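Local atomic coordinates of B-type Cna protein (Enterococcus faecium, PDB entry 6FWY), a protein that is of uncertain function but, as the thioester domain of an LPXTG-anchored surface protein, probably helps the bacterium attach covalently to host molecules. Residues T179-T184 / V214-S219. Numbering follows the deposited sequence.
Sequences TASNKT and VKLNSS
The end of strand 172-181 meets the turn between strands 213-215 and 218-225, where the chain passes from one antiparallel sheet to the other, in a geometry that fits a G1 beta bulge, Asn217 and Ser218 together lying across from Thr179. Asn217 has a left-handed backbone conformation (phi 57°, psi 51°) and turns its carboxamide onto the backbone of Ser181. Its OD1 accepts from Ser181 N at 2.9 Å, the donor standing well above the carbonyl plane. Its ND2 gives to Ser181 O at 2.9 Å, with that oxygen in the amide plane. Thr179 OG1, set between its own backbone N and carbonyl carbon (chi1 63°), reaches into the turn, donating to Lys215 O at 2.6 Å and accepting from Ser218 N at 3.0 Å. Thr179 N also hydrogen-bonds to Ser218 O. Beside these bonds Leu216 CD1 packs on Ser181 CB at 3.7 Å, while its side chain also touches Phe159 and Val241. Ser181 OG accepts from Lys183 N in an ST turn and hydrogen-bonds to Glu158 O. With the carboxamide gripped at both ends, its rotation is fixed; the hydroxyl of the buried Thr179, used as donor and acceptor, ties both flanks of the turn to one strand.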
ATOM      1  N   THR A 179     -13.465  -0.104  17.749  1.00 41.70           N
ATOM      2  CA  THR A 179     -12.316   0.144  16.882  1.00 40.87           C
ATOM      3  C   THR A 179     -12.638  -0.370  15.482  1.00 42.06           C
ATOM      4  O   THR A 179     -13.382  -1.349  15.337  1.00 43.41           O
ATOM      5  CB  THR A 179     -11.029  -0.552  17.352  1.00 40.05           C
ATOM      6  OG1 THR A 179     -11.210  -1.965  17.324  1.00 40.42           O
ATOM      7  CG2 THR A 179     -10.646  -0.109  18.744  1.00 39.49           C
ATOM      8  N   ALA A 180     -12.071   0.286  14.468  1.00 41.08           N
ATOM      9  CA  ALA A 180     -12.230  -0.138  13.085  1.00 42.18           C
ATOM     10  C   ALA A 180     -11.012   0.224  12.240  1.00 40.90           C
ATOM     11  O   ALA A 180     -10.414   1.280  12.422  1.00 39.50           O
ATOM     12  CB  ALA A 180     -13.494   0.466  12.473  1.00 43.62           C
ATOM     13  N   SER A 181     -10.653  -0.668  11.321  1.00 41.40           N
ATOM     14  CA  SER A 181      -9.551  -0.444  10.390  1.00 40.55           C
ATOM     15  C   SER A 181      -9.666  -1.365   9.180  1.00 41.43           C
ATOM     16  O   SER A 181     -10.175  -2.480   9.276  1.00 42.26           O
ATOM     17  CB  SER A 181      -8.200  -0.669  11.078  1.00 39.31           C
ATOM     18  OG  SER A 181      -7.114  -0.282  10.241  1.00 38.60           O
ATOM     19  N   ASN A 182      -9.166  -0.885   8.043  1.00 40.86           N
ATOM     20  CA  ASN A 182      -9.006  -1.725   6.859  1.00 41.80           C
ATOM     21  C   ASN A 182      -7.640  -2.423   6.794  1.00 40.86           C
ATOM     22  O   ASN A 182      -7.341  -3.068   5.806  1.00 40.50           O
ATOM     23  CB  ASN A 182      -9.264  -0.926   5.588  1.00 41.73           C
ATOM     24  CG  ASN A 182      -8.199   0.121   5.322  1.00 40.45           C
ATOM     25  OD1 ASN A 182      -7.499   0.559   6.239  1.00 38.81           O
ATOM     26  ND2 ASN A 182      -8.087   0.546   4.068  1.00 40.39           N
ATOM     27  N   LYS A 183      -6.818  -2.296   7.839  1.00 40.17           N
ATOM     28  CA  LYS A 183      -5.537  -3.006   7.935  1.00 39.85           C
ATOM     29  C   LYS A 183      -5.498  -3.815   9.235  1.00 40.31           C
ATOM     30  O   LYS A 183      -6.181  -3.491  10.191  1.00 39.89           O
ATOM     31  CB  LYS A 183      -4.362  -2.021   7.896  1.00 38.52           C
ATOM     32  CG  LYS A 183      -4.347  -1.050   6.715  1.00 38.25           C
ATOM     33  CD  LYS A 183      -4.134  -1.742   5.377  1.00 38.62           C
ATOM     34  CE  LYS A 183      -4.307  -0.781   4.192  1.00 38.59           C
ATOM     35  NZ  LYS A 183      -3.357   0.365   4.234  1.00 37.52           N
ATOM     36  N   THR A 184      -4.682  -4.865   9.247  1.00 41.20           N
ATOM     37  CA  THR A 184      -4.512  -5.711  10.431  1.00 42.33           C
ATOM     38  C   THR A 184      -3.379  -5.151  11.308  1.00 41.09           C
ATOM     39  O   THR A 184      -2.395  -4.569  10.801  1.00 39.92           O
ATOM     40  CB  THR A 184      -4.250  -7.201  10.062  1.00 44.36           C
ATOM     41  OG1 THR A 184      -2.925  -7.366   9.531  1.00 44.54           O
ATOM     42  CG2 THR A 184      -5.251  -7.710   8.996  1.00 45.23           C
ATOM     43  N   VAL A 214      -5.303  -2.280  22.420  1.00 39.16           N
ATOM     44  CA  VAL A 214      -6.632  -2.761  22.019  1.00 39.20           C
ATOM     45  C   VAL A 214      -6.565  -3.379  20.633  1.00 39.55           C
ATOM     46  O   VAL A 214      -5.641  -3.104  19.852  1.00 38.72           O
ATOM     47  CB  VAL A 214      -7.714  -1.653  22.047  1.00 38.82           C
ATOM     48  CG1 VAL A 214      -7.854  -1.062  23.435  1.00 38.65           C
ATOM     49  CG2 VAL A 214      -7.412  -0.524  21.063  1.00 37.93           C
ATOM     50  N   LYS A 215      -7.549  -4.211  20.329  1.00 40.53           N
ATOM     51  CA  LYS A 215      -7.650  -4.823  19.021  1.00 41.12           C
ATOM     52  C   LYS A 215      -8.391  -3.899  18.068  1.00 40.27           C
ATOM     53  O   LYS A 215      -9.157  -3.063  18.501  1.00 39.46           O
ATOM     54  CB  LYS A 215      -8.347  -6.177  19.134  1.00 42.83           C
ATOM     55  CG  LYS A 215      -7.437  -7.226  19.744  1.00 44.48           C
ATOM     56  CD  LYS A 215      -8.228  -8.329  20.430  1.00 46.60           C
ATOM     57  CE  LYS A 215      -7.389  -9.581  20.640  1.00 48.77           C
ATOM     58  NZ  LYS A 215      -7.400 -10.464  19.424  1.00 50.45           N
ATOM     59  N   LEU A 216      -8.117  -4.073  16.778  1.00 40.69           N
ATOM     60  CA  LEU A 216      -8.828  -3.386  15.687  1.00 40.69           C
ATOM     61  C   LEU A 216     -10.019  -4.223  15.243  1.00 42.38           C
ATOM     62  O   LEU A 216      -9.953  -5.450  15.258  1.00 44.25           O
ATOM     63  CB  LEU A 216      -7.902  -3.183  14.491  1.00 39.78           C
ATOM     64  CG  LEU A 216      -6.599  -2.455  14.761  1.00 38.52           C
ATOM     65  CD1 LEU A 216      -5.831  -2.234  13.454  1.00 38.22           C
ATOM     66  CD2 LEU A 216      -6.851  -1.129  15.447  1.00 37.69           C
ATOM     67  N   ASN A 217     -11.081  -3.552  14.807  1.00 42.34           N
ATOM     68  CA  ASN A 217     -12.343  -4.208  14.431  1.00 44.14           C
ATOM     69  C   ASN A 217     -12.888  -5.035  15.602  1.00 45.43           C
ATOM     70  O   ASN A 217     -13.219  -6.219  15.480  1.00 47.20           O
ATOM     71  CB  ASN A 217     -12.175  -5.013  13.140  1.00 44.78           C
ATOM     72  CG  ASN A 217     -11.678  -4.143  11.988  1.00 43.37           C
ATOM     73  OD1 ASN A 217     -12.227  -3.084  11.745  1.00 43.51           O
ATOM     74  ND2 ASN A 217     -10.619  -4.560  11.318  1.00 42.16           N
ATOM     75  N   SER A 218     -12.962  -4.368  16.746  1.00 44.67           N
ATOM     76  CA  SER A 218     -13.341  -4.978  18.011  1.00 45.55           C
ATOM     77  C   SER A 218     -13.964  -3.902  18.898  1.00 44.82           C
ATOM     78  O   SER A 218     -14.459  -2.893  18.401  1.00 44.62           O
ATOM     79  CB  SER A 218     -12.092  -5.592  18.668  1.00 45.25           C
ATOM     80  OG  SER A 218     -12.438  -6.369  19.803  1.00 46.31           O
ATOM     81  N   SER A 219     -13.968  -4.115  20.205  1.00 44.59           N
ATOM     82  CA  SER A 219     -14.356  -3.068  21.131  1.00 43.61           C
ATOM     83  C   SER A 219     -13.583  -3.167  22.423  1.00 42.76           C
ATOM     84  O   SER A 219     -12.936  -4.165  22.691  1.00 42.99           O
ATOM     85  CB  SER A 219     -15.861  -3.093  21.383  1.00 44.76           C
ATOM     86  OG  SER A 219     -16.318  -4.384  21.670  1.00 46.54           O
TER